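Local coordinates for protein beta-1,4-mannanase (Aplysia kurodai, PDB 3VUP) that probably hydrolyses internal beta-1,4-mannosidic linkages in dietary mannans, as a beta-1,4-mannanase of the sea hare's digestive fluid, at residues N226-N238 / D271-L285. Sequence-based numbering, arbitrary orientation. Where two conformers were deposited one is given.
Sequences NPKSNTDHFNMNN and DEVAPFTHQASDYGL
Phe234 lies between Val273, His278 and Tyr283 and has the largest surface covered in this contact. Val273 CG1 sits over one face of the Phe234 ring, 4.1 Å from its centroid, in a CH-pi contact. The far rim of the same ring makes a T-shaped pair with His278: CE1 and CZ point at the imidazole face, and the planes stand at 82°. Tyr283 CE1 meets Phe234 CE2 obliquely at 3.7 Å. Phe234 CG is anti to its carbonyl carbon (chi1 -61°), which carries the ring from the His233-Met236 type I' turn over to 271-285. A serine in its place would probably leave the His278 face and Val273 CG1 without their aromatic partner and open a gap beside Tyr283.

His278 is fixed in rotation by its ND1, which donates to Ala274 O within the ring plane. Tyr283 OH donates to Val273 O, tying the 3-10 turn 280-283 back to the earlier part of 271-285. Val273 also touches 226-238 with its other methyl: CG2 packs against Lys228 CE and Phe234 CB. Pro227 packs beside them; its CB lies on Tyr283 CE1, and its CG is 3.7 Å from Pro275 CD.

Polar bonds close the two ends. Asn226 ND2 gives a fairly straight bond, 2.8 Å and 161°, to the syn lone pair of Asp271 OD1. Lys228 NZ adds a salt bridge to Asp271 OD1, long at 3.5 Å. At the other end Thr231 OG1 donates to Tyr283 O (2.8 Å) and accepts from His233 N, an ST turn. Phe261 of strand 259-262 meets Tyr283 edge-to-face. The contact joins two loops of a TIM barrel, those following parallel strands 220-224 and 259-262, which are neighbours in the barrel.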
loop_
_atom_site.group_PDB
_atom_site.type_symbol
_atom_site.label_atom_id
_atom_site.label_comp_id
_atom_site.label_asym_id
_atom_site.label_seq_id
_atom_site.Cartn_x
_atom_site.Cartn_y
_atom_site.Cartn_z
ATOM N N ASN A 226 8.589 -7.778 0.692
ATOM C CA ASN A 226 9.287 -8.718 -0.165
ATOM C C ASN A 226 8.234 -9.786 -0.468
ATOM O O ASN A 226 7.494 -10.180 0.435
ATOM C CB ASN A 226 10.466 -9.308 0.631
ATOM C CG ASN A 226 11.362 -10.218 -0.191
ATOM O OD1 ASN A 226 10.888 -11.141 -0.857
ATOM N ND2 ASN A 226 12.674 -9.967 -0.134
ATOM N N PRO A 227 8.147 -10.260 -1.723
ATOM C CA PRO A 227 7.126 -11.273 -2.010
ATOM C C PRO A 227 7.309 -12.605 -1.270
ATOM O O PRO A 227 6.417 -13.442 -1.360
ATOM C CB PRO A 227 7.257 -11.482 -3.525
ATOM C CG PRO A 227 8.642 -11.041 -3.844
ATOM C CD PRO A 227 8.905 -9.886 -2.926
ATOM N N LYS A 228 8.408 -12.789 -0.542
ATOM C CA LYS A 228 8.572 -13.977 0.290
ATOM C C LYS A 228 7.403 -14.256 1.234
ATOM O O LYS A 228 7.199 -15.410 1.592
ATOM C CB LYS A 228 9.886 -13.921 1.068
ATOM C CG LYS A 228 11.104 -14.193 0.206
ATOM C CD LYS A 228 12.402 -13.985 0.955
ATOM C CE LYS A 228 13.594 -14.234 0.037
ATOM N NZ LYS A 228 14.890 -14.130 0.768
ATOM N N SER A 229 6.656 -13.235 1.661
ATOM C CA SER A 229 5.488 -13.463 2.515
ATOM C C SER A 229 4.177 -13.645 1.750
ATOM O O SER A 229 3.137 -13.824 2.375
ATOM C CB SER A 229 5.317 -12.298 3.477
ATOM O OG SER A 229 5.157 -11.127 2.705
ATOM N N ASN A 230 4.237 -13.632 0.420
ATOM C CA ASN A 230 3.061 -13.403 -0.420
ATOM C C ASN A 230 3.020 -14.363 -1.622
ATOM O O ASN A 230 2.328 -14.094 -2.592
ATOM C CB ASN A 230 3.134 -11.932 -0.892
ATOM C CG ASN A 230 1.792 -11.286 -1.305
ATOM O OD1 ASN A 230 1.790 -10.091 -1.578
ATOM N ND2 ASN A 230 0.694 -12.027 -1.324
ATOM N N THR A 231 3.744 -15.480 -1.556
ATOM C CA THR A 231 3.696 -16.478 -2.614
ATOM C C THR A 231 3.869 -17.858 -2.009
ATOM O O THR A 231 4.603 -18.020 -1.029
ATOM C CB THR A 231 4.773 -16.226 -3.704
ATOM O OG1 THR A 231 4.678 -17.221 -4.722
ATOM C CG2 THR A 231 6.182 -16.245 -3.136
ATOM N N ASP A 232 3.188 -18.842 -2.595
ATOM C CA ASP A 232 3.391 -20.244 -2.240
ATOM C C ASP A 232 4.470 -20.901 -3.093
ATOM O O ASP A 232 4.800 -22.061 -2.876
ATOM C CB ASP A 232 2.085 -21.014 -2.344
ATOM C CG ASP A 232 1.110 -20.636 -1.249
ATOM O OD1 ASP A 232 1.509 -20.636 -0.061
ATOM O OD2 ASP A 232 -0.054 -20.306 -1.573
ATOM N N HIS A 233 5.013 -20.162 -4.060
ATOM C CA HIS A 233 6.148 -20.638 -4.841
ATOM C C HIS A 233 7.447 -20.268 -4.131
ATOM O O HIS A 233 7.414 -19.677 -3.050
ATOM C CB HIS A 233 6.063 -20.098 -6.274
ATOM C CG HIS A 233 4.937 -20.706 -7.049
ATOM N ND1 HIS A 233 5.130 -21.481 -8.171
ATOM C CD2 HIS A 233 3.604 -20.712 -6.812
ATOM C CE1 HIS A 233 3.960 -21.906 -8.615
ATOM N NE2 HIS A 233 3.018 -21.453 -7.807
ATOM N N PHE A 234 8.582 -20.649 -4.707
ATOM C CA PHE A 234 9.886 -20.258 -4.158
ATOM C C PHE A 234 10.118 -20.770 -2.734
ATOM O O PHE A 234 10.882 -20.171 -1.977
ATOM C CB PHE A 234 10.088 -18.734 -4.203
ATOM C CG PHE A 234 10.045 -18.158 -5.586
ATOM C CD1 PHE A 234 11.165 -18.189 -6.394
ATOM C CD2 PHE A 234 8.888 -17.569 -6.073
ATOM C CE1 PHE A 234 11.132 -17.652 -7.667
ATOM C CE2 PHE A 234 8.847 -17.039 -7.346
ATOM C CZ PHE A 234 9.968 -17.075 -8.141
ATOM N N ASN A 235 9.490 -21.894 -2.386
ATOM C CA ASN A 235 9.610 -22.479 -1.047
ATOM C C ASN A 235 9.054 -21.555 0.042
ATOM O O ASN A 235 9.418 -21.677 1.214
ATOM C CB ASN A 235 11.055 -22.904 -0.721
ATOM C CG ASN A 235 11.698 -23.719 -1.830
ATOM O OD1 ASN A 235 11.085 -24.639 -2.377
ATOM N ND2 ASN A 235 12.946 -23.382 -2.169
ATOM N N MET A 236 8.155 -20.654 -0.352
ATOM C CA MET A 236 7.545 -19.692 0.549
ATOM C C MET A 236 6.079 -20.035 0.814
ATOM O O MET A 236 5.563 -21.041 0.326
ATOM C CB MET A 236 7.699 -18.279 -0.021
ATOM C CG MET A 236 9.161 -17.872 -0.164
ATOM S SD MET A 236 10.007 -17.713 1.422
ATOM C CE MET A 236 11.701 -18.035 0.905
ATOM N N ASN A 237 5.416 -19.173 1.575
ATOM C CA ASN A 237 4.044 -19.372 2.003
ATOM C C ASN A 237 3.303 -18.047 1.837
ATOM O O ASN A 237 3.742 -17.028 2.378
ATOM C CB ASN A 237 4.109 -19.808 3.470
ATOM C CG ASN A 237 2.763 -20.026 4.108
ATOM O OD1 ASN A 237 1.737 -20.130 3.442
ATOM N ND2 ASN A 237 2.764 -20.111 5.439
ATOM N N ASN A 238 2.190 -18.048 1.098
ATOM C CA ASN A 238 1.417 -16.826 0.897
ATOM C C ASN A 238 0.448 -16.611 2.046
ATOM O O ASN A 238 -0.551 -17.321 2.164
ATOM C CB ASN A 238 0.646 -16.868 -0.421
ATOM C CG ASN A 238 -0.218 -15.645 -0.618
ATOM O OD1 ASN A 238 0.006 -14.599 0.005
ATOM N ND2 ASN A 238 -1.220 -15.765 -1.480
ATOM N N ASP A 271 17.717 -10.831 -4.369
ATOM C CA ASP A 271 17.554 -12.133 -3.725
ATOM C C ASP A 271 16.890 -13.153 -4.656
ATOM O O ASP A 271 16.558 -12.832 -5.791
ATOM C CB ASP A 271 16.901 -12.022 -2.326
ATOM C CG ASP A 271 15.399 -11.765 -2.347
ATOM O OD1 ASP A 271 14.910 -11.264 -1.302
ATOM O OD2 ASP A 271 14.705 -12.084 -3.336
ATOM N N GLU A 272 16.720 -14.382 -4.180
ATOM C CA GLU A 272 16.284 -15.469 -5.051
ATOM C C GLU A 272 14.823 -15.385 -5.475
ATOM O O GLU A 272 14.382 -16.128 -6.350
ATOM C CB GLU A 272 16.551 -16.820 -4.391
ATOM C CG GLU A 272 17.989 -17.037 -3.959
ATOM C CD GLU A 272 18.195 -18.393 -3.313
ATOM O OE1 GLU A 272 17.209 -19.150 -3.199
ATOM O OE2 GLU A 272 19.338 -18.704 -2.917
ATOM N N VAL A 273 14.073 -14.479 -4.856
ATOM C CA VAL A 273 12.640 -14.382 -5.090
ATOM C C VAL A 273 12.303 -13.019 -5.723
ATOM O O VAL A 273 11.140 -12.688 -5.937
ATOM C CB VAL A 273 11.885 -14.626 -3.751
ATOM C CG1 VAL A 273 10.382 -14.754 -3.945
ATOM C CG2 VAL A 273 12.410 -15.898 -3.108
ATOM N N ALA A 274 13.330 -12.247 -6.071
ATOM C CA ALA A 274 13.123 -10.845 -6.436
ATOM C C ALA A 274 12.243 -10.648 -7.666
ATOM O O ALA A 274 12.472 -11.258 -8.705
ATOM C CB ALA A 274 14.456 -10.151 -6.649
ATOM N N PRO A 275 11.256 -9.751 -7.567
ATOM C CA PRO A 275 10.450 -9.439 -8.750
ATOM C C PRO A 275 11.290 -8.963 -9.938
ATOM O O PRO A 275 10.921 -9.239 -11.076
ATOM C CB PRO A 275 9.503 -8.354 -8.237
ATOM C CG PRO A 275 9.267 -8.767 -6.799
ATOM C CD PRO A 275 10.639 -9.233 -6.334
ATOM N N PHE A 276 12.420 -8.311 -9.672
ATOM C CA PHE A 276 13.279 -7.769 -10.724
ATOM C C PHE A 276 14.145 -8.795 -11.442
ATOM O O PHE A 276 14.862 -8.446 -12.369
ATOM C CB PHE A 276 14.096 -6.593 -10.184
ATOM C CG PHE A 276 13.295 -5.345 -10.083
ATOM C CD1 PHE A 276 13.059 -4.586 -11.220
ATOM C CD2 PHE A 276 12.726 -4.947 -8.890
ATOM C CE1 PHE A 276 12.283 -3.444 -11.171
ATOM C CE2 PHE A 276 11.959 -3.800 -8.827
ATOM C CZ PHE A 276 11.735 -3.052 -9.964
ATOM N N THR A 277 14.058 -10.059 -11.034
ATOM C CA THR A 277 14.704 -11.146 -11.770
ATOM C C THR A 277 13.705 -12.245 -12.125
ATOM O O THR A 277 14.088 -13.326 -12.569
ATOM C CB THR A 277 15.875 -11.752 -10.991
ATOM O OG1 THR A 277 15.401 -12.190 -9.714
ATOM C CG2 THR A 277 16.998 -10.732 -10.814
ATOM N N HIS A 278 12.423 -11.946 -11.946
ATOM C CA HIS A 278 11.347 -12.876 -12.242
ATOM C C HIS A 278 10.231 -12.192 -13.021
ATOM O O HIS A 278 10.369 -11.045 -13.464
ATOM C CB HIS A 278 10.860 -13.525 -10.945
ATOM C CG HIS A 278 11.906 -14.389 -10.322
ATOM N ND1 HIS A 278 12.842 -13.905 -9.435
ATOM C CD2 HIS A 278 12.229 -15.686 -10.543
ATOM C CE1 HIS A 278 13.673 -14.878 -9.105
ATOM N NE2 HIS A 278 13.320 -15.970 -9.762
ATOM N N GLN A 279 9.147 -12.915 -13.239
ATOM C CA GLN A 279 8.000 -12.323 -13.897
ATOM C C GLN A 279 6.766 -12.602 -13.053
ATOM O O GLN A 279 6.780 -13.487 -12.188
ATOM C CB GLN A 279 7.856 -12.813 -15.334
ATOM C CG GLN A 279 7.632 -14.304 -15.463
ATOM C CD GLN A 279 7.564 -14.767 -16.924
ATOM O OE1 GLN A 279 6.952 -14.114 -17.774
ATOM N NE2 GLN A 279 8.190 -15.899 -17.213
ATOM N N ALA A 280 5.717 -11.820 -13.270
ATOM C CA ALA A 280 4.533 -11.898 -12.425
ATOM C C ALA A 280 3.995 -13.326 -12.310
ATOM O O ALA A 280 3.617 -13.762 -11.217
ATOM C CB ALA A 280 3.452 -10.951 -12.922
ATOM N N SER A 281 3.977 -14.059 -13.416
ATOM C CA SER A 281 3.405 -15.393 -13.392
ATOM C C SER A 281 4.191 -16.377 -12.523
ATOM O O SER A 281 3.640 -17.397 -12.115
ATOM C CB SER A 281 3.261 -15.933 -14.812
ATOM O OG SER A 281 4.518 -15.948 -15.452
ATOM N N ASP A 282 5.455 -16.079 -12.225
ATOM C CA ASP A 282 6.258 -16.968 -11.385
ATOM C C ASP A 282 5.714 -17.104 -9.967
ATOM O O ASP A 282 6.066 -18.049 -9.258
ATOM C CB ASP A 282 7.702 -16.477 -11.287
ATOM C CG ASP A 282 8.451 -16.572 -12.594
ATOM O OD1 ASP A 282 8.137 -17.459 -13.409
ATOM O OD2 ASP A 282 9.381 -15.764 -12.796
ATOM N N TYR A 283 4.872 -16.164 -9.542
ATOM C CA TYR A 283 4.411 -16.136 -8.157
ATOM C C TYR A 283 3.171 -16.980 -7.900
ATOM O O TYR A 283 2.799 -17.185 -6.750
ATOM C CB TYR A 283 4.245 -14.681 -7.681
ATOM C CG TYR A 283 5.587 -13.985 -7.711
ATOM C CD1 TYR A 283 6.479 -14.126 -6.654
ATOM C CD2 TYR A 283 6.005 -13.275 -8.830
ATOM C CE1 TYR A 283 7.733 -13.549 -6.693
ATOM C CE2 TYR A 283 7.251 -12.695 -8.877
ATOM C CZ TYR A 283 8.116 -12.837 -7.813
ATOM O OH TYR A 283 9.359 -12.252 -7.887
ATOM N N GLY A 284 2.531 -17.458 -8.963
ATOM C CA GLY A 284 1.400 -18.360 -8.824
ATOM C C GLY A 284 0.163 -17.720 -8.219
ATOM O O GLY A 284 -0.643 -18.389 -7.577
ATOM N N LEU A 285 0.015 -16.417 -8.434
ATOM C CA LEU A 285 -1.098 -15.658 -7.885
ATOM C C LEU A 285 -2.165 -15.409 -8.942
ATOM O O LEU A 285 -1.962 -15.679 -10.129
ATOM C CB LEU A 285 -0.591 -14.351 -7.264
ATOM C CG LEU A 285 0.439 -14.571 -6.147
ATOM C CD1 LEU A 285 1.069 -13.257 -5.728
ATOM C CD2 LEU A 285 -0.163 -15.281 -4.943
HETATM O O HOH W 1 12.269 -10.930 -3.281
HETATM O O HOH W 2 16.514 -15.277 -1.349
HETATM O O HOH W 3 15.111 -11.699 2.086
HETATM O O HOH W 4 1.424 -18.597 -4.771
HETATM O O HOH W 5 -0.039 -21.080 -7.526
#